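Local coordinates for MarR family transcriptional regulator (Staphylococcus epidermidis, PDB 5HLI), which probably binds DNA as a MarR-type transcriptional regulator and senses oxidation, here in its disulfide-bonded form, at residues G83-E88 and L97-T102. The protein carries 1 engineered substitution. Numbering follows the deposited sequence.
Sequences GWVKRE and LIITLT
G83 meets T102 where the two strands of a beta hairpin are closed at their base. The T102 hydroxyl donates to G83 O, OG1 to O 2.8 Å, rising above the carbonyl plane; chi1 of 62° puts OG1 between its own backbone N and carbonyl carbon. The same OG1 accepts from G105 N as N-cap of helix 103-117, while G83, at positive phi, ends helix 69-81 in a Schellman motif. W84 O accepts T102 N at 3.0 Å; the W84 side chain leaves the backbone away from 97-102, and the indole packs on L47 and L79. V85 pairs with L101 without hydrogen bonds, and its CB sits 3.9 Å from I99 CG2, the two side chains crossing obliquely; both touch L50, with V85 also on L79 and I99 on L76. K86 and T100 form a hydrogen-bonded pair: K86 N reaches T100 O at 2.6 Å, and T100 N returns to K86 O. The aliphatic part of K86 crosses T102 at about a right angle, with K86 CG 3.8 Å from T102 CG2. R87 lies side by side with I99, its CG 3.7 Å from I99 CD1; the chain then bends at chi3 (62°) and passes L97 CD2 obliquely, while NH1 makes a salt bridge to E80. E88 and I98 exchange two backbone bonds, E88 N to I98 O at 3.0 Å being the more bent, and on the same face as K86 and T100 the E88 carboxylate runs beside the I98 side chain. This is the beta wing of a winged helix-turn-helix domain. V85 and I99 pack it on helices 41-52 and 69-81, and K86, T100 and E88 put polar groups on the other face, beside I98; the T102 hydroxyl, gripped by two bonds, ties the end of one helix to the start of the next.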
loop_
_atom_site.group_PDB
_atom_site.type_symbol
_atom_site.label_atom_id
_atom_site.label_comp_id
_atom_site.label_asym_id
_atom_site.label_seq_id
_atom_site.Cartn_x
_atom_site.Cartn_y
_atom_site.Cartn_z
ATOM N N GLY A 83 -19.227 8.400 19.192
ATOM C CA GLY A 83 -20.611 8.145 18.844
ATOM C C GLY A 83 -20.867 6.994 17.899
ATOM O O GLY A 83 -21.947 6.941 17.301
ATOM N N TRP A 84 -19.923 6.063 17.749
ATOM C CA TRP A 84 -20.104 4.947 16.826
ATOM C C TRP A 84 -20.667 3.701 17.498
ATOM O O TRP A 84 -21.475 2.984 16.896
ATOM C CB TRP A 84 -18.775 4.592 16.155
ATOM C CG TRP A 84 -18.252 5.633 15.220
ATOM C CD1 TRP A 84 -17.501 6.724 15.543
ATOM C CD2 TRP A 84 -18.414 5.665 13.798
ATOM N NE1 TRP A 84 -17.195 7.442 14.411
ATOM C CE2 TRP A 84 -17.743 6.809 13.326
ATOM C CE3 TRP A 84 -19.068 4.838 12.878
ATOM C CZ2 TRP A 84 -17.707 7.149 11.978
ATOM C CZ3 TRP A 84 -19.025 5.174 11.541
ATOM C CH2 TRP A 84 -18.352 6.320 11.102
ATOM N N VAL A 85 -20.238 3.405 18.725
ATOM C CA VAL A 85 -20.626 2.187 19.420
ATOM C C VAL A 85 -21.037 2.536 20.844
ATOM O O VAL A 85 -20.773 3.628 21.345
ATOM C CB VAL A 85 -19.496 1.133 19.448
ATOM C CG1 VAL A 85 -19.064 0.750 18.035
ATOM C CG2 VAL A 85 -18.315 1.644 20.262
ATOM N N LYS A 86 -21.682 1.575 21.496
ATOM C CA LYS A 86 -21.878 1.590 22.937
ATOM C C LYS A 86 -21.047 0.483 23.572
ATOM O O LYS A 86 -20.850 -0.584 22.985
ATOM C CB LYS A 86 -23.354 1.410 23.307
ATOM C CG LYS A 86 -24.245 2.556 22.862
ATOM C CD LYS A 86 -25.642 2.434 23.446
ATOM C CE LYS A 86 -26.459 3.685 23.162
ATOM N NZ LYS A 86 -25.812 4.902 23.736
ATOM N N ARG A 87 -20.548 0.752 24.773
ATOM C CA ARG A 87 -19.799 -0.222 25.554
ATOM C C ARG A 87 -20.622 -0.614 26.773
ATOM O O ARG A 87 -21.114 0.255 27.499
ATOM C CB ARG A 87 -18.438 0.341 25.975
ATOM C CG ARG A 87 -17.459 0.490 24.815
ATOM C CD ARG A 87 -16.223 1.304 25.182
ATOM N NE ARG A 87 -15.431 0.702 26.250
ATOM C CZ ARG A 87 -15.386 1.158 27.498
ATOM N NH1 ARG A 87 -16.092 2.230 27.839
ATOM N NH2 ARG A 87 -14.636 0.543 28.404
ATOM N N GLU A 88 -20.788 -1.920 26.981
ATOM C CA GLU A 88 -21.519 -2.447 28.130
ATOM C C GLU A 88 -20.673 -3.526 28.786
ATOM O O GLU A 88 -20.577 -4.645 28.270
ATOM C CB GLU A 88 -22.881 -3.012 27.722
ATOM C CG GLU A 88 -23.606 -3.712 28.865
ATOM C CD GLU A 88 -24.762 -4.577 28.394
ATOM O OE1 GLU A 88 -25.358 -5.282 29.235
ATOM O OE2 GLU A 88 -25.075 -4.551 27.186
ATOM N N LEU A 97 -17.350 -7.602 27.719
ATOM C CA LEU A 97 -17.583 -6.252 27.227
ATOM C C LEU A 97 -18.356 -6.375 25.921
ATOM O O LEU A 97 -17.808 -6.822 24.910
ATOM C CB LEU A 97 -16.272 -5.494 27.028
ATOM C CG LEU A 97 -16.424 -4.021 26.629
ATOM C CD1 LEU A 97 -16.991 -3.202 27.779
ATOM C CD2 LEU A 97 -15.093 -3.447 26.155
ATOM N N ILE A 98 -19.630 -5.999 25.947
ATOM C CA ILE A 98 -20.497 -6.122 24.781
ATOM C C ILE A 98 -20.449 -4.816 23.999
ATOM O O ILE A 98 -20.732 -3.743 24.543
ATOM C CB ILE A 98 -21.935 -6.472 25.191
ATOM C CG1 ILE A 98 -21.966 -7.828 25.902
ATOM C CG2 ILE A 98 -22.850 -6.479 23.973
ATOM C CD1 ILE A 98 -23.336 -8.226 26.397
ATOM N N ILE A 99 -20.090 -4.907 22.721
ATOM C CA ILE A 99 -19.980 -3.749 21.841
ATOM C C ILE A 99 -21.180 -3.740 20.908
ATOM O O ILE A 99 -21.439 -4.728 20.210
ATOM C CB ILE A 99 -18.664 -3.779 21.043
ATOM C CG1 ILE A 99 -17.474 -3.904 21.995
ATOM C CG2 ILE A 99 -18.538 -2.537 20.169
ATOM C CD1 ILE A 99 -17.370 -2.767 22.996
ATOM N N THR A 100 -21.916 -2.630 20.894
ATOM C CA THR A 100 -23.115 -2.508 20.078
ATOM C C THR A 100 -23.061 -1.207 19.295
ATOM O O THR A 100 -22.766 -0.149 19.860
ATOM C CB THR A 100 -24.381 -2.551 20.942
ATOM O OG1 THR A 100 -24.282 -3.628 21.884
ATOM C CG2 THR A 100 -25.610 -2.761 20.073
ATOM N N LEU A 101 -23.347 -1.287 17.998
ATOM C CA LEU A 101 -23.417 -0.089 17.174
ATOM C C LEU A 101 -24.518 0.838 17.673
ATOM O O LEU A 101 -25.615 0.394 18.022
ATOM C CB LEU A 101 -23.681 -0.466 15.715
ATOM C CG LEU A 101 -22.564 -1.162 14.931
ATOM C CD1 LEU A 101 -23.131 -1.819 13.682
ATOM C CD2 LEU A 101 -21.473 -0.169 14.562
ATOM N N THR A 102 -24.219 2.133 17.721
ATOM C CA THR A 102 -25.270 3.113 17.936
ATOM C C THR A 102 -26.141 3.211 16.686
ATOM O O THR A 102 -25.821 2.657 15.628
ATOM C CB THR A 102 -24.679 4.484 18.276
ATOM O OG1 THR A 102 -23.890 4.957 17.175
ATOM C CG2 THR A 102 -23.802 4.397 19.518
#